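Local coordinates for conserved hypothetical protein (Pyrobaculum aerophilum, PDB 2GL0), which is of uncharacterised function but binds adenosine at its subunit interfaces and is probably an adenosine-specific kinase, at residues I23-F28 with R111-T116; T116-K121 with V137-S142. All coordinates share one frame; numbering follows the deposited sequence.

Contact 1: residues I23-F28 with R111-T116. With ADN (adenosine), chain G; ADN (adenosine), chain J; PO4 (phosphate ion), chain I.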
ATOM      1  N   ILE A  23      14.121  12.621  -6.903  1.00 11.56           N
ATOM      2  CA  ILE A  23      15.169  11.868  -7.584  1.00 10.02           C
ATOM      3  C   ILE A  23      15.188  10.417  -7.121  1.00  7.56           C
ATOM      4  O   ILE A  23      15.142  10.184  -5.962  1.00  8.37           O
ATOM      5  CB  ILE A  23      16.544  12.487  -7.418  1.00  8.29           C
ATOM      6  CG1 ILE A  23      16.494  13.933  -7.816  1.00  8.74           C
ATOM      7  CG2 ILE A  23      17.650  11.693  -8.288  1.00 11.46           C
ATOM      8  CD1 ILE A  23      17.853  14.679  -7.794  1.00  7.35           C
ATOM      9  N   GLY A  24      15.283   9.454  -8.032  1.00  5.43           N
ATOM     10  CA  GLY A  24      15.182   8.090  -7.650  1.00  6.67           C
ATOM     11  C   GLY A  24      15.776   7.073  -8.604  1.00  9.66           C
ATOM     12  O   GLY A  24      16.348   7.451  -9.635  1.00  8.40           O
ATOM     13  N   GLN A  25      15.684   5.781  -8.224  1.00  8.98           N
ATOM     14  CA  GLN A  25      16.085   4.701  -9.095  1.00 10.15           C
ATOM     15  C   GLN A  25      14.947   3.698  -9.490  1.00 10.38           C
ATOM     16  O   GLN A  25      14.196   3.289  -8.661  1.00  9.41           O
ATOM     17  CB  GLN A  25      17.184   3.922  -8.446  1.00 10.06           C
ATOM     18  CG  GLN A  25      17.954   3.145  -9.507  1.00 14.99           C
ATOM     19  CD  GLN A  25      19.015   2.385  -8.845  1.00 20.04           C
ATOM     20  OE1 GLN A  25      19.922   2.983  -8.269  1.00 14.56           O
ATOM     21  NE2 GLN A  25      18.833   1.050  -8.770  1.00 18.30           N
ATOM     22  N   ALA A  26      14.859   3.314 -10.784  1.00 10.66           N
ATOM     23  CA  ALA A  26      13.870   2.381 -11.265  1.00 10.20           C
ATOM     24  C   ALA A  26      14.563   1.328 -12.137  1.00 10.15           C
ATOM     25  O   ALA A  26      15.693   0.961 -11.887  1.00 12.36           O
ATOM     26  CB  ALA A  26      12.825   3.079 -12.020  1.00  7.01           C
ATOM     27  N   HIS A  27      13.877   0.862 -13.164  1.00 10.57           N
ATOM     28  CA  HIS A  27      14.415  -0.121 -14.117  1.00 10.66           C
ATOM     29  C   HIS A  27      13.278  -0.295 -15.153  1.00 11.41           C
ATOM     30  O   HIS A  27      12.092   0.030 -14.872  1.00 12.05           O
ATOM     31  CB  HIS A  27      14.732  -1.478 -13.465  1.00 10.51           C
ATOM     32  CG  HIS A  27      13.529  -2.363 -13.235  1.00 12.41           C
ATOM     33  ND1 HIS A  27      12.599  -2.139 -12.234  1.00 10.72           N
ATOM     34  CD2 HIS A  27      13.123  -3.499 -13.872  1.00 14.06           C
ATOM     35  CE1 HIS A  27      11.662  -3.081 -12.278  1.00  7.81           C
ATOM     36  NE2 HIS A  27      11.966  -3.922 -13.251  1.00 14.64           N
ATOM     37  N   PHE A  28      13.644  -0.795 -16.334  1.00 11.89           N
ATOM     38  CA  PHE A  28      12.723  -1.026 -17.434  1.00 11.26           C
ATOM     39  C   PHE A  28      12.237   0.320 -17.961  1.00 11.68           C
ATOM     40  O   PHE A  28      12.082   1.292 -17.200  1.00 11.29           O
ATOM     41  CB  PHE A  28      11.559  -1.946 -17.056  1.00 10.05           C
ATOM     42  CG  PHE A  28      10.709  -2.374 -18.243  1.00 11.40           C
ATOM     43  CD1 PHE A  28      11.305  -2.777 -19.434  1.00 10.13           C
ATOM     44  CD2 PHE A  28       9.303  -2.366 -18.164  1.00 10.01           C
ATOM     45  CE1 PHE A  28      10.515  -3.173 -20.536  1.00 11.29           C
ATOM     46  CE2 PHE A  28       8.513  -2.782 -19.238  1.00 11.11           C
ATOM     47  CZ  PHE A  28       9.112  -3.168 -20.431  1.00 10.00           C
ATOM     48  N   ARG A 111      13.607   2.559  -5.528  1.00 13.60           N
ATOM     49  CA  ARG A 111      13.931   3.462  -4.388  1.00 13.15           C
ATOM     50  C   ARG A 111      13.870   4.968  -4.784  1.00 12.30           C
ATOM     51  O   ARG A 111      13.888   5.312  -5.930  1.00 10.59           O
ATOM     52  CB  ARG A 111      15.315   3.199  -3.841  1.00 12.50           C
ATOM     53  CG  ARG A 111      16.577   3.504  -4.736  1.00 13.87           C
ATOM     54  CD  ARG A 111      17.730   2.848  -3.937  1.00 18.39           C
ATOM     55  NE  ARG A 111      18.914   2.527  -4.695  1.00 20.37           N
ATOM     56  CZ  ARG A 111      20.156   2.686  -4.194  1.00 21.55           C
ATOM     57  NH1 ARG A 111      20.357   3.178  -2.978  1.00 11.04           N
ATOM     58  NH2 ARG A 111      21.210   2.395  -4.937  1.00 19.37           N
ATOM     59  N   ILE A 112      13.754   5.823  -3.775  1.00 12.16           N
ATOM     60  CA  ILE A 112      13.718   7.274  -3.916  1.00 11.28           C
ATOM     61  C   ILE A 112      14.925   7.835  -3.067  1.00 11.48           C
ATOM     62  O   ILE A 112      15.150   7.471  -1.891  1.00  9.18           O
ATOM     63  CB  ILE A 112      12.343   7.907  -3.582  1.00 11.34           C
ATOM     64  CG1 ILE A 112      11.163   7.241  -4.391  1.00 11.12           C
ATOM     65  CG2 ILE A 112      12.348   9.422  -4.007  1.00 13.08           C
ATOM     66  CD1 ILE A 112       9.854   7.434  -3.776  1.00 11.72           C
ATOM     67  N   PHE A 113      15.702   8.675  -3.727  1.00 10.68           N
ATOM     68  CA  PHE A 113      16.809   9.349  -3.116  1.00 11.35           C
ATOM     69  C   PHE A 113      16.467  10.606  -2.360  1.00 11.04           C
ATOM     70  O   PHE A 113      17.051  10.859  -1.302  1.00 11.14           O
ATOM     71  CB  PHE A 113      17.919   9.613  -4.183  1.00 12.45           C
ATOM     72  CG  PHE A 113      18.525   8.345  -4.758  1.00  9.18           C
ATOM     73  CD1 PHE A 113      19.223   7.483  -3.942  1.00 10.88           C
ATOM     74  CD2 PHE A 113      18.426   8.071  -6.099  1.00  8.62           C
ATOM     75  CE1 PHE A 113      19.761   6.311  -4.464  1.00 10.08           C
ATOM     76  CE2 PHE A 113      18.950   6.940  -6.648  1.00 11.62           C
ATOM     77  CZ  PHE A 113      19.631   6.015  -5.797  1.00  9.15           C
ATOM     78  N   ALA A 114      15.544  11.414  -2.867  1.00 11.20           N
ATOM     79  CA  ALA A 114      15.373  12.810  -2.304  1.00 11.89           C
ATOM     80  C   ALA A 114      14.058  13.318  -2.769  1.00 12.35           C
ATOM     81  O   ALA A 114      13.705  13.053  -3.941  1.00 13.81           O
ATOM     82  CB  ALA A 114      16.502  13.831  -2.788  1.00  8.45           C
ATOM     83  N   ALA A 115      13.355  14.069  -1.895  1.00 12.20           N
ATOM     84  CA  ALA A 115      12.218  14.930  -2.312  1.00 13.30           C
ATOM     85  C   ALA A 115      12.316  16.265  -1.656  1.00 13.46           C
ATOM     86  O   ALA A 115      12.168  16.362  -0.436  1.00 14.95           O
ATOM     87  CB  ALA A 115      10.843  14.250  -2.069  1.00 12.62           C
ATOM     88  N   THR A 116      12.593  17.323  -2.437  1.00 14.79           N
ATOM     89  CA  THR A 116      12.989  18.604  -1.820  1.00 14.86           C
ATOM     90  C   THR A 116      13.030  19.779  -2.771  1.00 15.88           C
ATOM     91  O   THR A 116      12.945  19.607  -3.991  1.00 15.44           O
ATOM     92  CB  THR A 116      14.306  18.476  -1.040  1.00 14.65           C
ATOM     93  OG1 THR A 116      14.466  19.567  -0.077  1.00 15.50           O
ATOM     94  CG2 THR A 116      15.445  18.392  -1.985  1.00 13.19           C
TER
HETATM   95  O5' ADN G 901      15.921  -2.035 -18.709  1.00 33.18           O
HETATM   96  C5' ADN G 901      15.684  -3.339 -19.200  1.00 27.41           C
HETATM   97  C4' ADN G 901      15.452  -4.029 -17.876  1.00 27.40           C
HETATM   98  O4' ADN G 901      14.063  -3.945 -17.593  1.00 30.55           O
HETATM   99  C3' ADN G 901      15.738  -5.507 -17.922  1.00 26.29           C
HETATM  100  O3' ADN G 901      16.977  -5.626 -17.280  1.00 23.92           O
HETATM  101  C2' ADN G 901      14.590  -6.166 -17.160  1.00 26.81           C
HETATM  102  O2' ADN G 901      14.624  -5.902 -15.792  1.00 22.47           O
HETATM  103  C1' ADN G 901      13.487  -5.245 -17.372  1.00 29.84           C
HETATM  104  N9  ADN G 901      12.717  -5.667 -18.544  1.00 32.04           N
HETATM  105  C8  ADN G 901      13.153  -5.787 -19.815  1.00 32.81           C
HETATM  106  N7  ADN G 901      12.140  -6.193 -20.620  1.00 33.19           N
HETATM  107  C5  ADN G 901      11.048  -6.344 -19.857  1.00 31.11           C
HETATM  108  C6  ADN G 901       9.655  -6.771 -20.099  1.00 34.05           C
HETATM  109  N6  ADN G 901       9.200  -7.097 -21.364  1.00 30.72           N
HETATM  110  N1  ADN G 901       8.859  -6.776 -18.978  1.00 33.12           N
HETATM  111  C2  ADN G 901       9.309  -6.440 -17.731  1.00 32.83           C
HETATM  112  N3  ADN G 901      10.537  -6.048 -17.436  1.00 27.07           N
HETATM  113  C4  ADN G 901      11.420  -5.982 -18.469  1.00 31.13           C
HETATM  114  O5' ADN J 903      11.797  21.291   4.183  1.00 37.55           O
HETATM  115  C5' ADN J 903      11.359  22.015   3.074  1.00 31.80           C
HETATM  116  C4' ADN J 903      10.886  20.936   2.124  1.00 27.88           C
HETATM  117  O4' ADN J 903       9.572  20.518   2.452  1.00 22.50           O
HETATM  118  C3' ADN J 903      10.671  21.801   0.976  1.00 26.85           C
HETATM  119  O3' ADN J 903      11.941  21.789   0.392  1.00 35.71           O
HETATM  120  C2' ADN J 903       9.508  21.199   0.211  1.00 26.26           C
HETATM  121  O2' ADN J 903       9.906  20.098  -0.600  1.00 26.20           O
HETATM  122  C1' ADN J 903       8.664  20.698   1.363  1.00 24.77           C
HETATM  123  N9  ADN J 903       7.609  21.670   1.771  1.00 25.58           N
HETATM  124  C8  ADN J 903       7.831  22.957   2.219  1.00 25.26           C
HETATM  125  N7  ADN J 903       6.650  23.594   2.499  1.00 25.74           N
HETATM  126  C5  ADN J 903       5.626  22.748   2.255  1.00 26.58           C
HETATM  127  C6  ADN J 903       4.112  22.798   2.342  1.00 27.40           C
HETATM  128  N6  ADN J 903       3.407  23.905   2.766  1.00 25.38           N
HETATM  129  N1  ADN J 903       3.434  21.666   1.959  1.00 25.14           N
HETATM  130  C2  ADN J 903       4.109  20.575   1.536  1.00 24.26           C
HETATM  131  N3  ADN J 903       5.444  20.454   1.444  1.00 23.63           N
HETATM  132  C4  ADN J 903       6.268  21.479   1.764  1.00 25.43           C
HETATM  133  P   PO4 I 502      17.967   4.082  -0.640  0.50 54.86           P
HETATM  134  O1  PO4 I 502      19.070   4.833  -1.343  0.50 55.54           O
HETATM  135  O2  PO4 I 502      18.196   2.607  -0.805  0.50 55.85           O
HETATM  136  O3  PO4 I 502      17.954   4.494   0.803  0.50 56.43           O
HETATM  137  O4  PO4 I 502      16.613   4.405  -1.180  0.50 56.40           O

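Contact 2: residues T116-K121 with V137-S142. With ADN (adenosine), chain J.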
ATOM      1  N   THR A 116      12.593  17.323  -2.437  1.00 14.79           N
ATOM      2  CA  THR A 116      12.989  18.604  -1.820  1.00 14.86           C
ATOM      3  C   THR A 116      13.030  19.779  -2.771  1.00 15.88           C
ATOM      4  O   THR A 116      12.945  19.607  -3.991  1.00 15.44           O
ATOM      5  CB  THR A 116      14.306  18.476  -1.040  1.00 14.65           C
ATOM      6  OG1 THR A 116      14.466  19.567  -0.077  1.00 15.50           O
ATOM      7  CG2 THR A 116      15.445  18.392  -1.985  1.00 13.19           C
ATOM      8  N   ALA A 117      13.029  20.973  -2.153  1.00 15.75           N
ATOM      9  CA  ALA A 117      13.340  22.280  -2.752  1.00 16.10           C
ATOM     10  C   ALA A 117      14.592  22.896  -2.085  1.00 15.86           C
ATOM     11  O   ALA A 117      14.934  24.026  -2.377  1.00 15.38           O
ATOM     12  CB  ALA A 117      12.145  23.250  -2.546  1.00 15.30           C
ATOM     13  N   ASN A 118      15.201  22.211  -1.110  1.00 17.35           N
ATOM     14  CA  ASN A 118      16.436  22.693  -0.434  1.00 18.50           C
ATOM     15  C   ASN A 118      17.637  22.660  -1.372  1.00 18.40           C
ATOM     16  O   ASN A 118      17.603  21.884  -2.391  1.00 20.50           O
ATOM     17  CB  ASN A 118      16.766  21.772   0.698  1.00 18.63           C
ATOM     18  CG  ASN A 118      15.831  21.948   1.852  1.00 23.39           C
ATOM     19  OD1 ASN A 118      15.084  22.911   1.870  1.00 27.71           O
ATOM     20  ND2 ASN A 118      15.831  21.011   2.806  1.00 24.54           N
ATOM     21  N   PRO A 119      18.690  23.487  -1.076  1.00 17.03           N
ATOM     22  CA  PRO A 119      19.978  23.232  -1.760  1.00 14.71           C
ATOM     23  C   PRO A 119      20.204  21.750  -1.730  1.00 14.60           C
ATOM     24  O   PRO A 119      19.961  21.105  -0.662  1.00 15.20           O
ATOM     25  CB  PRO A 119      20.981  24.010  -0.916  1.00 14.34           C
ATOM     26  CG  PRO A 119      20.127  25.325  -0.535  1.00 14.19           C
ATOM     27  CD  PRO A 119      18.750  24.685  -0.178  1.00 16.26           C
ATOM     28  N   LEU A 120      20.609  21.178  -2.864  1.00 13.00           N
ATOM     29  CA  LEU A 120      20.683  19.724  -2.965  1.00 13.11           C
ATOM     30  C   LEU A 120      21.871  19.337  -3.766  1.00 13.55           C
ATOM     31  O   LEU A 120      22.074  19.880  -4.846  1.00 12.95           O
ATOM     32  CB  LEU A 120      19.405  19.142  -3.627  1.00 12.41           C
ATOM     33  CG  LEU A 120      19.291  17.619  -3.880  1.00 13.08           C
ATOM     34  CD1 LEU A 120      19.240  16.730  -2.683  1.00 10.70           C
ATOM     35  CD2 LEU A 120      18.056  17.338  -4.766  1.00 11.32           C
ATOM     36  N   LYS A 121      22.619  18.350  -3.256  1.00 14.09           N
ATOM     37  CA  LYS A 121      23.748  17.717  -3.987  1.00 14.66           C
ATOM     38  C   LYS A 121      23.598  16.175  -4.092  1.00 15.52           C
ATOM     39  O   LYS A 121      23.239  15.518  -3.075  1.00 14.22           O
ATOM     40  CB  LYS A 121      25.101  18.081  -3.336  1.00 14.08           C
ATOM     41  CG  LYS A 121      25.434  19.542  -3.440  1.00 12.98           C
ATOM     42  CD  LYS A 121      26.939  19.647  -3.565  1.00 22.71           C
ATOM     43  CE  LYS A 121      27.451  21.061  -3.186  1.00 25.55           C
ATOM     44  NZ  LYS A 121      26.564  22.150  -3.740  1.00 26.13           N
ATOM     45  N   VAL A 137      22.778  11.671  -1.362  1.00 14.61           N
ATOM     46  CA  VAL A 137      22.458  13.067  -1.559  1.00 12.75           C
ATOM     47  C   VAL A 137      22.821  13.827  -0.301  1.00 13.56           C
ATOM     48  O   VAL A 137      23.118  13.226   0.754  1.00 13.99           O
ATOM     49  CB  VAL A 137      20.971  13.343  -1.938  1.00 12.71           C
ATOM     50  CG1 VAL A 137      20.590  12.615  -3.292  1.00  9.51           C
ATOM     51  CG2 VAL A 137      20.032  12.896  -0.824  1.00 11.61           C
ATOM     52  N   VAL A 138      22.901  15.156  -0.467  1.00 13.84           N
ATOM     53  CA  VAL A 138      23.141  16.108   0.598  1.00 13.11           C
ATOM     54  C   VAL A 138      21.946  17.021   0.439  1.00 12.94           C
ATOM     55  O   VAL A 138      21.884  17.812  -0.478  1.00 13.09           O
ATOM     56  CB  VAL A 138      24.475  16.813   0.431  1.00 12.06           C
ATOM     57  CG1 VAL A 138      24.668  17.653   1.573  1.00 14.28           C
ATOM     58  CG2 VAL A 138      25.658  15.766   0.372  1.00 12.53           C
ATOM     59  N   ASP A 139      20.950  16.802   1.269  1.00 12.77           N
ATOM     60  CA  ASP A 139      19.735  17.548   1.196  1.00 14.48           C
ATOM     61  C   ASP A 139      19.670  18.770   2.196  1.00 14.61           C
ATOM     62  O   ASP A 139      19.553  18.611   3.436  1.00 16.41           O
ATOM     63  CB  ASP A 139      18.570  16.530   1.355  1.00 12.79           C
ATOM     64  CG  ASP A 139      17.213  17.154   1.179  1.00 13.81           C
ATOM     65  OD1 ASP A 139      17.110  18.402   1.004  1.00 14.29           O
ATOM     66  OD2 ASP A 139      16.213  16.409   1.193  1.00 16.10           O
ATOM     67  N   GLY A 140      19.756  19.996   1.706  1.00 15.52           N
ATOM     68  CA  GLY A 140      19.918  21.147   2.667  1.00 13.58           C
ATOM     69  C   GLY A 140      21.020  21.056   3.725  1.00 12.94           C
ATOM     70  O   GLY A 140      21.994  20.298   3.549  1.00 12.84           O
ATOM     71  N   HIS A 141      20.892  21.815   4.819  1.00 11.86           N
ATOM     72  CA  HIS A 141      22.041  22.019   5.806  1.00 13.82           C
ATOM     73  C   HIS A 141      21.903  21.268   7.127  1.00 14.98           C
ATOM     74  O   HIS A 141      20.813  20.927   7.536  1.00 17.01           O
ATOM     75  CB  HIS A 141      22.328  23.535   6.077  1.00 12.63           C
ATOM     76  CG  HIS A 141      22.769  24.304   4.846  1.00 10.80           C
ATOM     77  ND1 HIS A 141      22.057  24.286   3.658  1.00  9.91           N
ATOM     78  CD2 HIS A 141      23.887  25.032   4.598  1.00  8.06           C
ATOM     79  CE1 HIS A 141      22.694  25.000   2.749  1.00 11.34           C
ATOM     80  NE2 HIS A 141      23.809  25.462   3.291  1.00  9.14           N
ATOM     81  N   SER A 142      23.016  20.938   7.751  1.00 15.82           N
ATOM     82  CA  SER A 142      23.016  20.227   9.005  1.00 16.86           C
ATOM     83  C   SER A 142      22.392  21.097  10.157  1.00 16.86           C
ATOM     84  O   SER A 142      22.253  22.317   9.997  1.00 18.80           O
ATOM     85  CB  SER A 142      24.460  19.836   9.309  1.00 16.29           C
ATOM     86  OG  SER A 142      25.199  21.015   9.505  1.00 17.59           O
TER
HETATM   87  O5' ADN J 903      11.797  21.291   4.183  1.00 37.55           O
HETATM   88  C5' ADN J 903      11.359  22.015   3.074  1.00 31.80           C
HETATM   89  C4' ADN J 903      10.886  20.936   2.124  1.00 27.88           C
HETATM   90  O4' ADN J 903       9.572  20.518   2.452  1.00 22.50           O
HETATM   91  C3' ADN J 903      10.671  21.801   0.976  1.00 26.85           C
HETATM   92  O3' ADN J 903      11.941  21.789   0.392  1.00 35.71           O
HETATM   93  C2' ADN J 903       9.508  21.199   0.211  1.00 26.26           C
HETATM   94  O2' ADN J 903       9.906  20.098  -0.600  1.00 26.20           O
HETATM   95  C1' ADN J 903       8.664  20.698   1.363  1.00 24.77           C
HETATM   96  N9  ADN J 903       7.609  21.670   1.771  1.00 25.58           N
HETATM   97  C8  ADN J 903       7.831  22.957   2.219  1.00 25.26           C
HETATM   98  N7  ADN J 903       6.650  23.594   2.499  1.00 25.74           N
HETATM   99  C5  ADN J 903       5.626  22.748   2.255  1.00 26.58           C
HETATM  100  C6  ADN J 903       4.112  22.798   2.342  1.00 27.40           C
HETATM  101  N6  ADN J 903       3.407  23.905   2.766  1.00 25.38           N
HETATM  102  N1  ADN J 903       3.434  21.666   1.959  1.00 25.14           N
HETATM  103  C2  ADN J 903       4.109  20.575   1.536  1.00 24.26           C
HETATM  104  N3  ADN J 903       5.444  20.454   1.444  1.00 23.63           N
HETATM  105  C4  ADN J 903       6.268  21.479   1.764  1.00 25.43           C

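Contact 1: residues I23-F28 with R111-T116
Ile23 to Gln25 pair antiparallel with Arg111 to Ala114, joining strand 19-25 to strand 111-116 at the edge of the five-stranded sheet within this chain. The pairing is interrupted by a classic beta bulge. Phe113 and Ala114 both face Ile23, and Ile23 O takes the N-H of Phe113 at 2.8 Å and, weakly, that of Ala114. Ile23 N in turn reaches Ala114 O at 3.0 Å. Beyond the bulge Gln25 and Arg111 form a hydrogen-bonded pair; Gln25 N approaches Arg111 O at 3.0 Å from above the carbonyl plane. Gly24 lies between these pairs, where a side chain would run into Arg111 O. On the other side of Gly24 lies the Phe113 ring, with CD2 3.6 Å from Gly24 CA. CG of Phe113 is anti to its carbonyl carbon (chi1 -64°), which lays the ring along the backbone of Gly24 and Gln25. CE1 of the same ring lies over one face of the Arg111 guanidinium, near its rim. The Gln25 amide is steeply turned against that guanidinium, their planes 76° apart, and Gln25 OE1 lies 3.6 Å from Arg111 NH2. Arg111 NH1 gives a hydrogen bond to phosphate O1 at 2.7 Å, at the guanidinium edge. Arg111 of the second and third subunits bind the same ion. It probably comes from the crystallisation liquor, but three arginines meeting on it are consistent with an anion site between subunits, where the phosphate probably offsets their positive charge.

Contact 2: residues T116-K121 with V137-S142
Backbone hydrogen bonds hold Lys121 to Val138 and Pro119 to Gly140, at the open end of the hairpin made by strands 120-128 and 131-139. Lys121 N gives to Val138 O at 2.9 Å, and Val138 N gives to Lys121 O at 2.7 Å. Gly140 N gives to Pro119 O at 2.6 Å, sitting almost in line with the carbonyl bond. A CA-H...O contact from Leu120 to Val138 O adds to the pairing.

The polar side chains meet at Asp139. Its CG is anti to the backbone N (chi1 -175°), which carries the carboxylate to the turn at Thr116. Thr116 OG1 donates to the syn lone pair of Asp139 OD1 at 3.1 Å. The same hydroxyl accepts from Asn118 N at 2.9 Å, forming an ST turn. Asn118 ND2 adds a weak bond to Asp139 OD1. A valine at Thr116 would probably leave Asn118 N and Asp139 OD1 without this shared partner and free the turn to shift. Ala117 N, inside that turn, gives to adenosine O3' at 2.9 Å.

Among apolar contacts, Leu120 CD1 lies 3.9 Å from Val137 CB. Pro119 CB meets the His141 ring at its edge, 4.2 Å from CE1.

Asp139 OD2 is hydrogen-bonded to His85 ND1 of the third subunit. Leu120 packs on strand 19-25, Val137 on strand 111-116, and Lys121 NZ reaches Asp12 of strand 7-13 in a salt bridge.

The centres of contacts 1 and 2 lie 15 Å apart. Contact 1 belongs to the five-stranded sheet and contact 2 to the three-stranded one. They come in series along the chain and share Thr116, where strand 111-116 ends and the turn into strand 120-128 begins. The two sheets also touch directly: Ile23 and Ala114 pack on Leu120, and Phe113 and Ala114 pack on Val137. This apolar seam joins the sheets beside the turn that holds one adenosine. The second adenosine lies at the other end of contact 1, against Phe28. Both contacts also meet the third subunit, which places the sheet junction next to an adenosine site and a subunit interface.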